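Local coordinates for high-affinity zinc uptake system protein znuA (PDB 3MFQ) that probably captures zinc or related transition metal ions outside the cell and hands them to a membrane transporter for uptake, at residues S48-L53 against V71-K76; L58-G63 against S120-K125; D146-W151 against D264-M269; K154-I159 against A178-T183. All coordinates share one frame; numbering follows the deposited sequence.

Interaction 1: residues S48-L53 against V71-K76; sequences SDLSKL and VEALEK
Leu50 and Leu53 face Ala73 and Leu74 where two neighbouring helices, 47-55 and 71-77, lie side by side on one face of the parallel sheet in the lobe that carries the zinc ligands His41 and His104. Their contact is a small apolar seam of two pairs, burying 116 Å². In the outer pair, Leu50 reaches across with its CD1 methyl, which stops 4.2 Å from Ala73 CB. Its CG stands anti to the carbonyl carbon (chi1 -74°), which lets the end of the chain come closer to the second helix than the CB direction alone would suggest. Ala73 points its single methyl at the first helix.

Each helix is the connection of a beta-alpha-beta crossover: helix 47-55 leads from strand 29-32 into strand 58-61, and from there helix 71-77 leads on to the edge strand 79-80. Two successive crossovers thus place their helices on the same face, and the strand common to both runs beneath the seam.

The inner pair lies closer to that strand. Leu53 CD2 and Leu74 CD2 meet methyl to methyl at 4.3 Å, both residues being buried. Beneath them, Leu53 rests on Val59 and Leu74 on Tyr61. Within the first helix, Leu53 CD1 sits 4.0 Å from Leu50 CD1, so the two leucines, one helical turn apart, present a joined hydrocarbon surface. Away from the seam, Asp49 OD1 is hydrogen-bonded to Tyr43 OH and to Lys46 N.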
loop_
_atom_site.group_PDB
_atom_site.type_symbol
_atom_site.label_atom_id
_atom_site.label_comp_id
_atom_site.label_asym_id
_atom_site.label_seq_id
_atom_site.Cartn_x
_atom_site.Cartn_y
_atom_site.Cartn_z
ATOM N N SER A 48 -11.465 -22.166 2.440
ATOM C CA SER A 48 -11.141 -21.738 3.795
ATOM C C SER A 48 -11.334 -20.233 3.964
ATOM O O SER A 48 -11.865 -19.775 4.975
ATOM C CB SER A 48 -9.706 -22.129 4.149
ATOM O OG SER A 48 -8.786 -21.569 3.228
ATOM N N ASP A 49 -10.901 -19.470 2.968
ATOM C CA ASP A 49 -11.060 -18.021 2.996
ATOM C C ASP A 49 -12.532 -17.638 3.097
ATOM O O ASP A 49 -12.942 -16.967 4.045
ATOM C CB ASP A 49 -10.431 -17.381 1.758
ATOM C CG ASP A 49 -8.916 -17.405 1.796
ATOM O OD1 ASP A 49 -8.294 -17.506 0.718
ATOM O OD2 ASP A 49 -8.347 -17.323 2.904
ATOM N N LEU A 50 -13.321 -18.062 2.116
ATOM C CA LEU A 50 -14.753 -17.793 2.133
ATOM C C LEU A 50 -15.351 -18.211 3.471
ATOM O O LEU A 50 -16.266 -17.566 3.981
ATOM C CB LEU A 50 -15.464 -18.513 0.983
ATOM C CG LEU A 50 -15.278 -17.956 -0.435
ATOM C CD1 LEU A 50 -15.529 -16.452 -0.472
ATOM C CD2 LEU A 50 -13.903 -18.290 -0.996
ATOM N N SER A 51 -14.822 -19.290 4.037
ATOM C CA SER A 51 -15.264 -19.762 5.341
ATOM C C SER A 51 -14.976 -18.714 6.411
ATOM O O SER A 51 -15.844 -18.381 7.214
ATOM C CB SER A 51 -14.570 -21.079 5.694
ATOM O OG SER A 51 -14.935 -21.520 6.989
ATOM N N LYS A 52 -13.752 -18.198 6.407
ATOM C CA LYS A 52 -13.342 -17.158 7.344
ATOM C C LYS A 52 -14.274 -15.951 7.279
ATOM O O LYS A 52 -14.643 -15.381 8.305
ATOM C CB LYS A 52 -11.908 -16.720 7.044
ATOM C CG LYS A 52 -10.867 -17.813 7.214
ATOM C CD LYS A 52 -9.667 -17.556 6.314
ATOM C CE LYS A 52 -8.504 -18.483 6.638
ATOM N NZ LYS A 52 -7.777 -18.056 7.867
ATOM N N LEU A 53 -14.645 -15.562 6.064
ATOM C CA LEU A 53 -15.551 -14.439 5.865
ATOM C C LEU A 53 -16.913 -14.742 6.463
ATOM O O LEU A 53 -17.540 -13.884 7.082
ATOM C CB LEU A 53 -15.711 -14.144 4.375
ATOM C CG LEU A 53 -14.448 -13.763 3.609
ATOM C CD1 LEU A 53 -14.763 -13.569 2.138
ATOM C CD2 LEU A 53 -13.836 -12.504 4.196
ATOM N N VAL A 71 -13.927 -9.043 -5.048
ATOM C CA VAL A 71 -14.892 -7.959 -4.979
ATOM C C VAL A 71 -16.300 -8.508 -4.792
ATOM O O VAL A 71 -17.070 -7.993 -3.987
ATOM C CB VAL A 71 -14.838 -7.057 -6.226
ATOM C CG1 VAL A 71 -13.463 -6.437 -6.365
ATOM C CG2 VAL A 71 -15.200 -7.846 -7.475
ATOM N N GLU A 72 -16.625 -9.565 -5.531
ATOM C CA GLU A 72 -17.948 -10.168 -5.452
ATOM C C GLU A 72 -18.193 -11.036 -4.227
ATOM O O GLU A 72 -19.158 -11.798 -4.168
ATOM C CB GLU A 72 -18.324 -10.833 -6.777
ATOM C CG GLU A 72 -19.820 -11.057 -6.938
ATOM C CD GLU A 72 -20.172 -12.510 -7.173
ATOM O OE1 GLU A 72 -20.740 -13.137 -6.251
ATOM O OE2 GLU A 72 -19.881 -13.024 -8.273
ATOM N N ALA A 73 -17.299 -10.923 -3.254
ATOM C CA ALA A 73 -17.435 -11.625 -1.988
ATOM C C ALA A 73 -17.287 -10.709 -0.790
ATOM O O ALA A 73 -17.967 -10.873 0.221
ATOM C CB ALA A 73 -16.305 -12.645 -2.011
ATOM N N LEU A 74 -16.399 -9.729 -0.925
ATOM C CA LEU A 74 -16.170 -8.746 0.120
ATOM C C LEU A 74 -17.311 -7.743 0.142
ATOM O O LEU A 74 -17.814 -7.387 1.206
ATOM C CB LEU A 74 -14.844 -8.029 -0.115
ATOM C CG LEU A 74 -13.588 -8.903 -0.100
ATOM C CD1 LEU A 74 -12.396 -8.154 -0.667
ATOM C CD2 LEU A 74 -13.294 -9.400 1.306
ATOM N N GLU A 75 -17.720 -7.289 -1.038
ATOM C CA GLU A 75 -18.816 -6.333 -1.143
ATOM C C GLU A 75 -20.088 -6.901 -0.538
ATOM O O GLU A 75 -20.974 -6.160 -0.116
ATOM C CB GLU A 75 -19.065 -5.947 -2.599
ATOM C CG GLU A 75 -18.040 -4.992 -3.174
ATOM C CD GLU A 75 -18.430 -4.485 -4.547
ATOM O OE1 GLU A 75 -19.122 -5.221 -5.282
ATOM O OE2 GLU A 75 -18.045 -3.348 -4.889
ATOM N N LYS A 76 -20.166 -8.225 -0.495
ATOM C CA LYS A 76 -21.359 -8.905 -0.020
ATOM C C LYS A 76 -21.396 -8.966 1.498
ATOM O O LYS A 76 -22.443 -8.766 2.111
ATOM C CB LYS A 76 -21.416 -10.324 -0.587
ATOM C CG LYS A 76 -22.732 -11.048 -0.342
ATOM C CD LYS A 76 -23.654 -10.960 -1.558
ATOM C CE LYS A 76 -23.084 -11.721 -2.754
ATOM N NZ LYS A 76 -23.935 -11.623 -3.976
#

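Interaction 2: residues L58-G63 against S120-K125; sequences LVLYHG and SEELQK
Leu58 and Leu60, on strand 58-61, point toward Glu122 and Leu123 at the end of helix 109-123, packing the sheet onto this helix. Leu58 does most of the work, and its torsions explain how: CG is swung anti to the backbone N (chi1 171°), and both methyls are then offered to the helix. CD1 lies 3.5 Å from Glu122 OE2, while CD2 sits 3.7 Å from the main-chain Glu122 O and 3.9 Å from Leu123 CD2. The Leu58 and Leu123 side chains cross at about a right angle and meet through one terminal methyl of each.

The Glu122 chain is bent at chi2 (-60°), which turns the carboxylate to the side, where OE2 comes to Leu58 CD1. Its CB and CG become part of the apolar surface; CG touches Leu60 CD2 at 4.5 Å. The other carboxylate oxygen, OE1, makes a long ion pair of 3.6 Å with Lys125 NZ, on a poorly ordered lysine.

Just past the helix, Gln124 NE2 bonds back to Ser120 OG at 2.6 Å, with the serine oxygen in the plane of the amide. Helix 14-24 shares this face of the sheet, Leu60 and Leu123 both resting on Val20. The strand spends its backbone bonds on neighbouring strands, while Ser120 and Gln124 tie the helix end to Thr138 and Gln135 of the following helix. What joins strand to helix is therefore a mixed contact: leucine methyls lie against methylenes and another leucine, but also against oxygens whose polar partners must be found elsewhere, OE1 having only a weak one in Lys125.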
loop_
_atom_site.group_PDB
_atom_site.type_symbol
_atom_site.label_atom_id
_atom_site.label_comp_id
_atom_site.label_asym_id
_atom_site.label_seq_id
_atom_site.Cartn_x
_atom_site.Cartn_y
_atom_site.Cartn_z
ATOM N N LEU A 58 -17.361 -9.584 11.789
ATOM C CA LEU A 58 -17.086 -8.358 11.052
ATOM C C LEU A 58 -15.990 -8.620 10.031
ATOM O O LEU A 58 -14.975 -9.232 10.349
ATOM C CB LEU A 58 -16.646 -7.243 12.006
ATOM C CG LEU A 58 -16.114 -5.951 11.380
ATOM C CD1 LEU A 58 -17.205 -5.254 10.585
ATOM C CD2 LEU A 58 -15.548 -5.019 12.440
ATOM N N VAL A 59 -16.198 -8.161 8.804
ATOM C CA VAL A 59 -15.183 -8.299 7.767
ATOM C C VAL A 59 -14.731 -6.925 7.279
ATOM O O VAL A 59 -15.555 -6.098 6.895
ATOM C CB VAL A 59 -15.696 -9.137 6.577
ATOM C CG1 VAL A 59 -14.678 -9.141 5.444
ATOM C CG2 VAL A 59 -16.011 -10.558 7.022
ATOM N N LEU A 60 -13.423 -6.682 7.302
ATOM C CA LEU A 60 -12.876 -5.397 6.873
ATOM C C LEU A 60 -11.912 -5.551 5.700
ATOM O O LEU A 60 -11.063 -6.445 5.697
ATOM C CB LEU A 60 -12.175 -4.691 8.034
ATOM C CG LEU A 60 -13.075 -4.049 9.090
ATOM C CD1 LEU A 60 -12.260 -3.602 10.290
ATOM C CD2 LEU A 60 -13.846 -2.882 8.493
ATOM N N TYR A 61 -12.050 -4.675 4.707
ATOM C CA TYR A 61 -11.180 -4.701 3.536
ATOM C C TYR A 61 -10.962 -3.305 2.959
ATOM O O TYR A 61 -11.666 -2.358 3.313
ATOM C CB TYR A 61 -11.740 -5.641 2.464
ATOM C CG TYR A 61 -13.022 -5.159 1.822
ATOM C CD1 TYR A 61 -14.213 -5.128 2.536
ATOM C CD2 TYR A 61 -13.044 -4.745 0.497
ATOM C CE1 TYR A 61 -15.387 -4.693 1.950
ATOM C CE2 TYR A 61 -14.214 -4.308 -0.097
ATOM C CZ TYR A 61 -15.381 -4.283 0.633
ATOM O OH TYR A 61 -16.546 -3.847 0.042
ATOM N N HIS A 62 -9.982 -3.187 2.070
ATOM C CA HIS A 62 -9.645 -1.912 1.447
ATOM C C HIS A 62 -10.752 -1.432 0.521
ATOM O O HIS A 62 -11.351 -0.380 0.740
ATOM C CB HIS A 62 -8.348 -2.040 0.648
ATOM C CG HIS A 62 -7.143 -2.331 1.485
ATOM N ND1 HIS A 62 -7.082 -3.397 2.357
ATOM C CD2 HIS A 62 -5.945 -1.706 1.572
ATOM C CE1 HIS A 62 -5.904 -3.408 2.954
ATOM N NE2 HIS A 62 -5.194 -2.394 2.493
ATOM N N GLY A 63 -11.018 -2.212 -0.520
ATOM C CA GLY A 63 -11.957 -1.812 -1.550
ATOM C C GLY A 63 -11.210 -1.343 -2.782
ATOM O O GLY A 63 -10.043 -1.688 -2.972
ATOM N N SER A 120 -12.522 2.215 13.131
ATOM C CA SER A 120 -12.852 2.532 14.511
ATOM C C SER A 120 -14.352 2.407 14.757
ATOM O O SER A 120 -14.780 1.766 15.714
ATOM C CB SER A 120 -12.382 3.944 14.850
ATOM O OG SER A 120 -12.689 4.268 16.190
ATOM N N GLU A 121 -15.146 3.011 13.880
ATOM C CA GLU A 121 -16.594 3.053 14.050
ATOM C C GLU A 121 -17.248 1.693 13.830
ATOM O O GLU A 121 -18.421 1.503 14.146
ATOM C CB GLU A 121 -17.203 4.094 13.112
ATOM C CG GLU A 121 -16.509 5.448 13.186
ATOM C CD GLU A 121 -17.286 6.547 12.489
ATOM O OE1 GLU A 121 -16.793 7.695 12.428
ATOM O OE2 GLU A 121 -18.400 6.263 12.001
ATOM N N GLU A 122 -16.486 0.757 13.279
ATOM C CA GLU A 122 -16.975 -0.601 13.072
ATOM C C GLU A 122 -16.595 -1.517 14.229
ATOM O O GLU A 122 -17.303 -2.476 14.532
ATOM C CB GLU A 122 -16.448 -1.175 11.756
ATOM C CG GLU A 122 -17.188 -0.677 10.529
ATOM C CD GLU A 122 -18.661 -1.029 10.556
ATOM O OE1 GLU A 122 -19.487 -0.101 10.683
ATOM O OE2 GLU A 122 -18.991 -2.230 10.453
ATOM N N LEU A 123 -15.470 -1.222 14.869
ATOM C CA LEU A 123 -15.079 -1.956 16.057
ATOM C C LEU A 123 -15.906 -1.450 17.236
ATOM O O LEU A 123 -16.405 -2.242 18.022
ATOM C CB LEU A 123 -13.575 -1.840 16.300
ATOM C CG LEU A 123 -12.723 -2.501 15.205
ATOM C CD1 LEU A 123 -11.244 -2.159 15.344
ATOM C CD2 LEU A 123 -12.921 -4.011 15.181
ATOM N N GLN A 124 -16.061 -0.133 17.353
ATOM C CA GLN A 124 -17.141 0.402 18.157
ATOM C C GLN A 124 -18.336 -0.128 17.408
ATOM O O GLN A 124 -18.221 -0.395 16.218
ATOM C CB GLN A 124 -17.152 1.924 18.122
ATOM C CG GLN A 124 -15.820 2.574 18.386
ATOM C CD GLN A 124 -15.886 4.073 18.214
ATOM O OE1 GLN A 124 -16.764 4.729 18.768
ATOM N NE2 GLN A 124 -14.959 4.626 17.443
ATOM N N LYS A 125 -19.480 -0.244 18.077
ATOM C CA LYS A 125 -20.666 -0.871 17.497
ATOM C C LYS A 125 -20.514 -2.383 17.353
ATOM O O LYS A 125 -21.458 -3.078 16.984
ATOM C CB LYS A 125 -20.838 -0.476 16.027
ATOM C CG LYS A 125 -21.828 -1.347 15.235
ATOM C CD LYS A 125 -21.899 -0.947 13.769
ATOM C CE LYS A 125 -22.447 0.452 13.639
ATOM N NZ LYS A 125 -22.665 0.808 12.216
#

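Interaction 3: residues D146-W151 against D264-M269; sequences DDLHAW and DTFIDM
Leu148 and Ile267 bring helices 131-156 and 266-281 together, with 7.1 Å between their CA atoms. Leu148 carries the contact. With CG anti to the backbone N (chi1 175°), it extends both methyls toward the second helix. CD1 reaches Ile267 CG2 at 3.8 Å, while CD2 lies 3.9 Å from Ile267 CG1, so the fork of the leucine lies against the branch of the isoleucine as the two side chains slide past each other in opposite directions. CD2 also meets Phe266 CE2 obliquely at 4.3 Å.

Thr265 occupies the N-cap of helix 266-281, its OG1 accepting a weak bond from Asp268 N at 3.4 Å, and Phe266 N is bonded to Asp18 OD2. The Phe266 ring stacks on Tyr112, and one turn along the first helix Trp151 forms a cation-pi contact with Lys271.

Helix 131-156 is the long helix that, as in other members of this family of metal-binding proteins, spans both lobes, and here the start of the C-terminal helix is pinned against it. Because the bridge itself is purely hydrocarbon, shape and burial determine the fit; hydrogen bonds are found at the helix start, while Phe266 and Trp151 add ring contacts alongside.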
loop_
_atom_site.group_PDB
_atom_site.type_symbol
_atom_site.label_atom_id
_atom_site.label_comp_id
_atom_site.label_asym_id
_atom_site.label_seq_id
_atom_site.Cartn_x
_atom_site.Cartn_y
_atom_site.Cartn_z
ATOM N N ASP A 146 -0.628 11.705 12.407
ATOM C CA ASP A 146 -0.337 13.126 12.243
ATOM C C ASP A 146 1.164 13.385 12.349
ATOM O O ASP A 146 1.771 13.971 11.451
ATOM C CB ASP A 146 -1.078 13.952 13.296
ATOM C CG ASP A 146 -2.583 13.835 13.178
ATOM O OD1 ASP A 146 -3.284 14.110 14.172
ATOM O OD2 ASP A 146 -3.066 13.466 12.089
ATOM N N ASP A 147 1.752 12.949 13.458
ATOM C CA ASP A 147 3.185 13.090 13.682
ATOM C C ASP A 147 3.958 12.458 12.533
ATOM O O ASP A 147 4.973 12.992 12.084
ATOM C CB ASP A 147 3.585 12.431 15.004
ATOM C CG ASP A 147 2.810 12.979 16.189
ATOM O OD1 ASP A 147 2.836 12.340 17.262
ATOM O OD2 ASP A 147 2.173 14.045 16.051
ATOM N N LEU A 148 3.466 11.315 12.062
ATOM C CA LEU A 148 4.093 10.596 10.960
ATOM C C LEU A 148 4.194 11.453 9.701
ATOM O O LEU A 148 5.240 11.493 9.053
ATOM C CB LEU A 148 3.321 9.311 10.658
ATOM C CG LEU A 148 3.793 8.517 9.438
ATOM C CD1 LEU A 148 5.261 8.144 9.569
ATOM C CD2 LEU A 148 2.936 7.275 9.231
ATOM N N HIS A 149 3.106 12.134 9.358
ATOM C CA HIS A 149 3.082 12.968 8.163
ATOM C C HIS A 149 4.150 14.051 8.236
ATOM O O HIS A 149 4.786 14.377 7.234
ATOM C CB HIS A 149 1.704 13.597 7.962
ATOM C CG HIS A 149 1.573 14.364 6.681
ATOM N ND1 HIS A 149 1.003 13.828 5.547
ATOM C CD2 HIS A 149 1.944 15.625 6.355
ATOM C CE1 HIS A 149 1.026 14.725 4.577
ATOM N NE2 HIS A 149 1.593 15.824 5.042
ATOM N N ALA A 150 4.346 14.603 9.428
ATOM C CA ALA A 150 5.366 15.623 9.636
ATOM C C ALA A 150 6.759 15.020 9.497
ATOM O O ALA A 150 7.678 15.667 9.000
ATOM C CB ALA A 150 5.199 16.268 11.000
ATOM N N TRP A 151 6.903 13.774 9.935
ATOM C CA TRP A 151 8.177 13.071 9.864
ATOM C C TRP A 151 8.590 12.838 8.419
ATOM O O TRP A 151 9.733 13.092 8.040
ATOM C CB TRP A 151 8.079 11.734 10.598
ATOM C CG TRP A 151 9.362 10.957 10.640
ATOM C CD1 TRP A 151 10.320 11.011 11.611
ATOM C CD2 TRP A 151 9.821 10.001 9.678
ATOM N NE1 TRP A 151 11.348 10.152 11.311
ATOM C CE2 TRP A 151 11.067 9.520 10.128
ATOM C CE3 TRP A 151 9.301 9.507 8.478
ATOM C CZ2 TRP A 151 11.800 8.570 9.422
ATOM C CZ3 TRP A 151 10.030 8.565 7.778
ATOM C CH2 TRP A 151 11.265 8.107 8.251
ATOM N N ASP A 264 7.058 -4.278 9.992
ATOM C CA ASP A 264 6.040 -4.914 10.826
ATOM C C ASP A 264 4.704 -4.179 10.802
ATOM O O ASP A 264 3.714 -4.689 10.280
ATOM C CB ASP A 264 6.545 -5.015 12.266
ATOM C CG ASP A 264 5.541 -5.654 13.192
ATOM O OD1 ASP A 264 4.844 -6.594 12.753
ATOM O OD2 ASP A 264 5.455 -5.219 14.359
ATOM N N THR A 265 4.679 -2.984 11.379
ATOM C CA THR A 265 3.456 -2.199 11.446
ATOM C C THR A 265 3.402 -1.199 10.302
ATOM O O THR A 265 4.353 -1.073 9.530
ATOM C CB THR A 265 3.341 -1.445 12.782
ATOM O OG1 THR A 265 4.274 -0.359 12.803
ATOM C CG2 THR A 265 3.626 -2.380 13.946
ATOM N N PHE A 266 2.285 -0.487 10.202
ATOM C CA PHE A 266 2.067 0.452 9.107
ATOM C C PHE A 266 3.027 1.633 9.161
ATOM O O PHE A 266 3.707 1.935 8.183
ATOM C CB PHE A 266 0.621 0.950 9.110
ATOM C CG PHE A 266 0.370 2.073 8.150
ATOM C CD1 PHE A 266 0.126 1.817 6.812
ATOM C CD2 PHE A 266 0.386 3.387 8.585
ATOM C CE1 PHE A 266 -0.101 2.852 5.924
ATOM C CE2 PHE A 266 0.159 4.427 7.704
ATOM C CZ PHE A 266 -0.084 4.160 6.371
ATOM N N ILE A 267 3.076 2.301 10.307
ATOM C CA ILE A 267 3.930 3.470 10.463
ATOM C C ILE A 267 5.396 3.114 10.258
ATOM O O ILE A 267 6.159 3.898 9.697
ATOM C CB ILE A 267 3.747 4.128 11.841
ATOM C CG1 ILE A 267 2.310 4.625 12.007
ATOM C CG2 ILE A 267 4.724 5.278 12.016
ATOM C CD1 ILE A 267 2.066 5.360 13.303
ATOM N N ASP A 268 5.788 1.927 10.710
ATOM C CA ASP A 268 7.160 1.464 10.530
ATOM C C ASP A 268 7.431 1.121 9.071
ATOM O O ASP A 268 8.483 1.454 8.530
ATOM C CB ASP A 268 7.453 0.269 11.438
ATOM C CG ASP A 268 7.522 0.656 12.903
ATOM O OD1 ASP A 268 7.561 1.870 13.198
ATOM O OD2 ASP A 268 7.539 -0.249 13.762
ATOM N N MET A 269 6.473 0.459 8.432
ATOM C CA MET A 269 6.573 0.175 7.010
ATOM C C MET A 269 6.750 1.477 6.245
ATOM O O MET A 269 7.468 1.538 5.252
ATOM C CB MET A 269 5.325 -0.562 6.521
ATOM C CG MET A 269 5.251 -0.748 5.013
ATOM S SD MET A 269 4.648 0.709 4.134
ATOM C CE MET A 269 2.959 0.784 4.718
#

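Interaction 4: residues K154-I159 against A178-T183; sequences KELSVI and ASYDFT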
loop_
_atom_site.group_PDB
_atom_site.type_symbol
_atom_site.label_atom_id
_atom_site.label_comp_id
_atom_site.label_asym_id
_atom_site.label_seq_id
_atom_site.Cartn_x
_atom_site.Cartn_y
_atom_site.Cartn_z
ATOM N N LYS A 154 9.651 16.285 6.699
ATOM C CA LYS A 154 10.991 16.693 7.098
ATOM C C LYS A 154 12.023 15.736 6.519
ATOM O O LYS A 154 13.115 16.143 6.128
ATOM C CB LYS A 154 11.106 16.745 8.626
ATOM C CG LYS A 154 12.497 17.101 9.144
ATOM C CD LYS A 154 12.467 17.494 10.619
ATOM C CE LYS A 154 11.655 18.766 10.847
ATOM N NZ LYS A 154 11.348 18.994 12.289
ATOM N N GLU A 155 11.661 14.460 6.457
ATOM C CA GLU A 155 12.575 13.431 5.985
ATOM C C GLU A 155 12.836 13.564 4.485
ATOM O O GLU A 155 13.973 13.445 4.029
ATOM C CB GLU A 155 12.017 12.043 6.309
ATOM C CG GLU A 155 13.059 10.934 6.332
ATOM C CD GLU A 155 13.913 10.949 7.586
ATOM O OE1 GLU A 155 13.593 11.710 8.523
ATOM O OE2 GLU A 155 14.906 10.192 7.636
ATOM N N LEU A 156 11.777 13.821 3.724
ATOM C CA LEU A 156 11.872 13.924 2.270
ATOM C C LEU A 156 12.488 15.239 1.805
ATOM O O LEU A 156 13.075 15.309 0.725
ATOM C CB LEU A 156 10.488 13.759 1.641
ATOM C CG LEU A 156 10.112 12.369 1.128
ATOM C CD1 LEU A 156 10.737 11.281 1.980
ATOM C CD2 LEU A 156 8.601 12.217 1.064
ATOM N N SER A 157 12.347 16.275 2.625
ATOM C CA SER A 157 12.797 17.618 2.268
ATOM C C SER A 157 14.287 17.670 1.957
ATOM O O SER A 157 14.808 18.708 1.558
ATOM C CB SER A 157 12.484 18.601 3.395
ATOM O OG SER A 157 13.332 18.375 4.508
ATOM N N VAL A 158 14.971 16.548 2.147
ATOM C CA VAL A 158 16.406 16.489 1.914
ATOM C C VAL A 158 16.722 16.052 0.484
ATOM O O VAL A 158 17.876 16.083 0.059
ATOM C CB VAL A 158 17.096 15.539 2.911
ATOM C CG1 VAL A 158 17.404 14.199 2.252
ATOM C CG2 VAL A 158 18.365 16.176 3.458
ATOM N N ILE A 159 15.693 15.650 -0.256
ATOM C CA ILE A 159 15.873 15.193 -1.632
ATOM C C ILE A 159 15.629 16.315 -2.639
ATOM O O ILE A 159 14.555 16.917 -2.657
ATOM C CB ILE A 159 14.958 13.997 -1.958
ATOM C CG1 ILE A 159 15.264 12.825 -1.025
ATOM C CG2 ILE A 159 15.128 13.576 -3.408
ATOM C CD1 ILE A 159 14.401 11.612 -1.268
ATOM N N ALA A 178 1.749 12.334 -4.947
ATOM C CA ALA A 178 0.834 13.463 -4.903
ATOM C C ALA A 178 0.928 14.196 -3.573
ATOM O O ALA A 178 0.661 15.392 -3.496
ATOM C CB ALA A 178 -0.589 12.996 -5.148
ATOM N N SER A 179 1.313 13.477 -2.526
ATOM C CA SER A 179 1.356 14.059 -1.191
ATOM C C SER A 179 2.637 14.849 -0.926
ATOM O O SER A 179 2.648 15.763 -0.098
ATOM C CB SER A 179 1.170 12.975 -0.127
ATOM O OG SER A 179 -0.056 12.288 -0.308
ATOM N N TYR A 180 3.711 14.507 -1.634
ATOM C CA TYR A 180 5.010 15.112 -1.359
ATOM C C TYR A 180 5.744 15.547 -2.610
ATOM O O TYR A 180 6.935 15.295 -2.757
ATOM C CB TYR A 180 5.877 14.140 -0.566
ATOM C CG TYR A 180 5.108 13.492 0.548
ATOM C CD1 TYR A 180 5.060 14.063 1.809
ATOM C CD2 TYR A 180 4.398 12.325 0.328
ATOM C CE1 TYR A 180 4.341 13.476 2.827
ATOM C CE2 TYR A 180 3.679 11.732 1.329
ATOM C CZ TYR A 180 3.650 12.309 2.581
ATOM O OH TYR A 180 2.933 11.721 3.592
ATOM N N ASP A 181 5.027 16.205 -3.510
ATOM C CA ASP A 181 5.639 16.761 -4.705
ATOM C C ASP A 181 6.636 15.786 -5.324
ATOM O O ASP A 181 7.827 16.086 -5.436
ATOM C CB ASP A 181 6.342 18.073 -4.368
ATOM C CG ASP A 181 6.795 18.821 -5.599
ATOM O OD1 ASP A 181 6.021 18.884 -6.578
ATOM O OD2 ASP A 181 7.924 19.350 -5.584
ATOM N N PHE A 182 6.142 14.618 -5.723
ATOM C CA PHE A 182 6.984 13.597 -6.328
ATOM C C PHE A 182 6.446 13.135 -7.673
ATOM O O PHE A 182 5.264 13.295 -7.970
ATOM C CB PHE A 182 7.113 12.398 -5.396
ATOM C CG PHE A 182 8.460 12.272 -4.759
ATOM C CD1 PHE A 182 8.736 12.910 -3.563
ATOM C CD2 PHE A 182 9.451 11.516 -5.356
ATOM C CE1 PHE A 182 9.975 12.796 -2.974
ATOM C CE2 PHE A 182 10.694 11.396 -4.773
ATOM C CZ PHE A 182 10.956 12.037 -3.581
ATOM N N THR A 183 7.328 12.552 -8.480
ATOM C CA THR A 183 6.950 11.994 -9.773
ATOM C C THR A 183 7.256 10.503 -9.806
ATOM O O THR A 183 8.382 10.089 -9.532
ATOM C CB THR A 183 7.705 12.683 -10.925
ATOM O OG1 THR A 183 7.316 14.060 -10.997
ATOM C CG2 THR A 183 7.391 12.005 -12.245
#
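Leu156, with chi1 at -97° and chi2 at 33°, turns its branch to both Tyr180 and Phe182, while Phe182, with chi1 at -108°, brings its CE1 obliquely up to the branch carbon of the leucine. Leu156 CD2 packs 3.7 Å from Tyr180 CB and 3.8 Å from Tyr180 CG, approaching the ring obliquely near its root; the two side chains cross at about a right angle. Leu156 CG itself lies 4.1 Å from Phe182 CE1. Ile159 adds the third contact, its CD1 meeting the edge of the Phe182 ring, close to the ring plane, 4.2 Å from CZ.

Leu156 and Ile159 can serve the same patch because a type I turn joins them, closed by Ile159 N bonding to Leu156 O at 2.8 Å. Ser157 OG adds a bond to Lys154 O, with the donor above the carbonyl plane. All four touching residues are buried, and Tyr180 further meets the rings of Phe176 and His149.

Here the long helix 131-156 runs out and the chain enters the second lobe. The segment 178-183 closes helix 174-179 and leads into strand 183-185, whose backbone bonds to Arg164 and Leu166 are consistent with a beta-alpha-beta unit, the loop before helix 174-179 carrying the zinc ligand His170.

Interactions 1 and 2 alternate along the chain and lie on opposite faces of the N-terminal parallel sheet. Strand 58-61 connects them: its residues pack by turns on helices 47-55 and 71-77 and on helix 109-123, with centres 14 Å apart. Interactions 3 and 4 follow, sharing helix 131-156; interaction 4 is nested inside the loop closed by interaction 3, and they touch through His149 and Tyr180, with centres 15 Å apart. Interactions 1 and 4 lie 38 Å apart on opposite sides of the chain's centre. The series thus runs from one lobe, along the long helix, to the other, consistent with a two-lobed binding protein whose zinc site draws ligands from both.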